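Local coordinates for protein ferredoxin (Thermus aquaticus, PDB 1H98) that transfers electrons in a wide variety of metabolic reactions, carrying them on one [3Fe-4S] and one [4Fe-4S] cluster, at residues Cys5-Gly10 with Val51-Pro56. Residues are numbered along the deposited sequence; the frame is centred on the assembly and turned at random.
Sequences CEPCIG and VNAIYP. Unlike the reference sequence in segment 5-10: Glu6 (reference Gln). With F3S (Fe3-s4 cluster), chain C.
Pro7 and Ala53 form the middle of the contact: the proline ring, on the 3-10 turn 6-8, lays CB 3.7 Å from Ala53 CB, while its CG and CD lie near Ala53 CA. The same Pro7 CB reaches Val51 O at 3.4 Å and makes an apolar contact with the CG2 methyl of Val51. Ala53 CB also packs on Cys8 CB, 4.1 Å away, the methylene that carries the cluster-binding sulfur. An alanine in place of Pro7 would lose CG and CD and would probably open a gap over Ala53, with the turn freer to shift. Beside this apolar patch, Cys5 N donates a nearly straight hydrogen bond of 2.8 Å to Ala53 O (165° at the hydrogen). With SG anti to its carbonyl carbon (chi1 -57°), Cys5 turns the sulfur to Tyr55 CD1, an oblique sulfur-aromatic contact at 4.1 Å. On the cluster side, with SG anti to the backbone N (chi1 -174°), Cys8 directs its sulfur away from Ala53 to the iron FE3, at 2.2 Å, and Val51 CG2 lies 3.7 Å from the sulfide S4. Trp64 and Tyr67 pack on Cys5, and Tyr55 pairs through its backbone with Val3 of strand 2-4. The arrangement is that of a seven-iron bacterial ferredoxin, where the loop carrying Cys8 and the segment after Cys49 meet beside the [3Fe-4S] cluster, liganded by Cys8, Cys16 and Cys49, and form part of its pocket.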
ATOM      1  N   CYS A   5      -3.342   1.978  -3.041  1.00 12.09           N
ATOM      2  CA  CYS A   5      -4.600   2.170  -3.739  1.00 12.87           C
ATOM      3  C   CYS A   5      -4.622   1.702  -5.193  1.00 14.70           C
ATOM      4  O   CYS A   5      -3.686   1.056  -5.674  1.00 15.36           O
ATOM      5  CB  CYS A   5      -5.048   3.629  -3.598  1.00 12.97           C
ATOM      6  SG  CYS A   5      -5.204   4.162  -1.860  1.00 15.07           S
ATOM      7  N   GLU A   6      -5.687   2.079  -5.892  1.00 14.32           N
ATOM      8  CA  GLU A   6      -5.934   1.703  -7.279  1.00 15.75           C
ATOM      9  C   GLU A   6      -4.818   1.697  -8.330  1.00 14.78           C
ATOM     10  O   GLU A   6      -4.685   0.725  -9.074  1.00 15.54           O
ATOM     11  CB  GLU A   6      -7.118   2.509  -7.805  1.00 18.07           C
ATOM     12  CG  GLU A   6      -7.601   2.078  -9.168  1.00 24.90           C
ATOM     13  CD  GLU A   6      -8.998   2.575  -9.451  1.00 32.23           C
ATOM     14  OE1 GLU A   6      -9.942   2.141  -8.742  1.00 35.06           O
ATOM     15  OE2 GLU A   6      -9.147   3.397 -10.381  1.00 36.24           O
ATOM     16  N   PRO A   7      -3.996   2.759  -8.401  1.00 13.15           N
ATOM     17  CA  PRO A   7      -2.918   2.809  -9.401  1.00 14.50           C
ATOM     18  C   PRO A   7      -1.966   1.605  -9.491  1.00 14.69           C
ATOM     19  O   PRO A   7      -1.355   1.373 -10.538  1.00 14.71           O
ATOM     20  CB  PRO A   7      -2.175   4.096  -9.029  1.00 15.02           C
ATOM     21  CG  PRO A   7      -3.256   4.949  -8.461  1.00 11.86           C
ATOM     22  CD  PRO A   7      -3.983   3.977  -7.575  1.00 11.23           C
ATOM     23  N   CYS A   8      -1.838   0.852  -8.403  1.00 14.54           N
ATOM     24  CA  CYS A   8      -0.952  -0.313  -8.367  1.00 15.25           C
ATOM     25  C   CYS A   8      -1.447  -1.434  -9.274  1.00 15.20           C
ATOM     26  O   CYS A   8      -0.643  -2.186  -9.828  1.00 15.95           O
ATOM     27  CB  CYS A   8      -0.817  -0.849  -6.930  1.00 13.09           C
ATOM     28  SG  CYS A   8       0.388  -2.203  -6.714  1.00 12.80           S
ATOM     29  N   ILE A   9      -2.764  -1.534  -9.424  1.00 14.41           N
ATOM     30  CA  ILE A   9      -3.370  -2.572 -10.244  1.00 16.34           C
ATOM     31  C   ILE A   9      -2.917  -2.448 -11.693  1.00 17.74           C
ATOM     32  O   ILE A   9      -3.026  -1.388 -12.305  1.00 18.85           O
ATOM     33  CB  ILE A   9      -4.909  -2.512 -10.164  1.00 16.11           C
ATOM     34  CG1 ILE A   9      -5.359  -2.675  -8.709  1.00 14.57           C
ATOM     35  CG2 ILE A   9      -5.535  -3.609 -11.031  1.00 16.06           C
ATOM     36  CD1 ILE A   9      -6.856  -2.546  -8.514  1.00 14.91           C
ATOM     37  N   GLY A  10      -2.397  -3.541 -12.235  1.00 19.24           N
ATOM     38  CA  GLY A  10      -1.928  -3.533 -13.605  1.00 19.30           C
ATOM     39  C   GLY A  10      -0.521  -2.984 -13.727  1.00 20.79           C
ATOM     40  O   GLY A  10       0.020  -2.919 -14.827  1.00 22.94           O
ATOM     41  N   VAL A  51       3.693   5.389  -9.691  1.00 16.24           N
ATOM     42  CA  VAL A  51       2.319   5.725 -10.047  1.00 14.03           C
ATOM     43  C   VAL A  51       1.510   6.369  -8.912  1.00 14.38           C
ATOM     44  O   VAL A  51       0.282   6.449  -8.984  1.00 15.61           O
ATOM     45  CB  VAL A  51       1.559   4.507 -10.647  1.00 15.98           C
ATOM     46  CG1 VAL A  51       2.124   4.164 -12.020  1.00 16.08           C
ATOM     47  CG2 VAL A  51       1.647   3.297  -9.719  1.00 15.29           C
ATOM     48  N   ASN A  52       2.199   6.830  -7.868  1.00 14.06           N
ATOM     49  CA  ASN A  52       1.542   7.501  -6.735  1.00 13.48           C
ATOM     50  C   ASN A  52       0.389   6.694  -6.140  1.00 13.43           C
ATOM     51  O   ASN A  52      -0.652   7.241  -5.786  1.00 15.63           O
ATOM     52  CB  ASN A  52       1.022   8.875  -7.181  1.00 13.59           C
ATOM     53  CG  ASN A  52       2.107   9.732  -7.796  1.00 16.60           C
ATOM     54  OD1 ASN A  52       3.158   9.926  -7.199  1.00 19.22           O
ATOM     55  ND2 ASN A  52       1.864  10.236  -9.002  1.00 16.20           N
ATOM     56  N   ALA A  53       0.587   5.394  -5.987  1.00 11.79           N
ATOM     57  CA  ALA A  53      -0.469   4.544  -5.454  1.00 12.37           C
ATOM     58  C   ALA A  53      -0.589   4.516  -3.937  1.00 12.25           C
ATOM     59  O   ALA A  53      -1.631   4.140  -3.412  1.00 12.39           O
ATOM     60  CB  ALA A  53      -0.290   3.114  -5.976  1.00 11.34           C
ATOM     61  N   ILE A  54       0.457   4.942  -3.236  1.00 13.26           N
ATOM     62  CA  ILE A  54       0.481   4.869  -1.780  1.00 12.40           C
ATOM     63  C   ILE A  54       0.128   6.153  -1.035  1.00 12.78           C
ATOM     64  O   ILE A  54       0.698   7.212  -1.300  1.00 12.57           O
ATOM     65  CB  ILE A  54       1.849   4.341  -1.301  1.00 11.67           C
ATOM     66  CG1 ILE A  54       2.194   3.054  -2.062  1.00 11.80           C
ATOM     67  CG2 ILE A  54       1.812   4.059   0.188  1.00 12.52           C
ATOM     68  CD1 ILE A  54       3.559   2.494  -1.760  1.00 13.84           C
ATOM     69  N   TYR A  55      -0.792   6.029  -0.082  1.00 13.45           N
ATOM     70  CA  TYR A  55      -1.263   7.149   0.731  1.00 13.71           C
ATOM     71  C   TYR A  55      -1.377   6.801   2.202  1.00 15.37           C
ATOM     72  O   TYR A  55      -1.608   5.639   2.552  1.00 13.57           O
ATOM     73  CB  TYR A  55      -2.686   7.543   0.315  1.00 14.79           C
ATOM     74  CG  TYR A  55      -2.809   8.269  -0.990  1.00 14.83           C
ATOM     75  CD1 TYR A  55      -2.958   7.571  -2.189  1.00 15.77           C
ATOM     76  CD2 TYR A  55      -2.768   9.657  -1.031  1.00 18.09           C
ATOM     77  CE1 TYR A  55      -3.058   8.241  -3.401  1.00 18.38           C
ATOM     78  CE2 TYR A  55      -2.867  10.339  -2.233  1.00 20.40           C
ATOM     79  CZ  TYR A  55      -3.010   9.629  -3.417  1.00 20.13           C
ATOM     80  OH  TYR A  55      -3.066  10.314  -4.612  1.00 20.80           O
ATOM     81  N   PRO A  56      -1.125   7.780   3.094  1.00 17.17           N
ATOM     82  CA  PRO A  56      -1.264   7.495   4.526  1.00 16.95           C
ATOM     83  C   PRO A  56      -2.771   7.257   4.635  1.00 13.88           C
ATOM     84  O   PRO A  56      -3.538   7.877   3.891  1.00 14.37           O
ATOM     85  CB  PRO A  56      -0.888   8.828   5.177  1.00 17.48           C
ATOM     86  CG  PRO A  56       0.124   9.381   4.235  1.00 19.48           C
ATOM     87  CD  PRO A  56      -0.475   9.084   2.875  1.00 16.58           C
TER
HETATM   88 FE1  F3S C 108       4.571  -0.682  -4.944  1.00 15.57          FE
HETATM   89 FE3  F3S C 108       2.308  -1.129  -6.528  1.00 14.65          FE
HETATM   90 FE4  F3S C 108       3.657   1.289  -6.621  1.00 16.02          FE
HETATM   91  S1  F3S C 108       4.013  -2.614  -6.091  1.00 20.88           S
HETATM   92  S2  F3S C 108       5.857   0.663  -6.279  1.00 22.18           S
HETATM   93  S3  F3S C 108       2.528   0.414  -4.772  1.00 20.81           S
HETATM   94  S4  F3S C 108       2.845   0.086  -8.403  1.00 21.17           S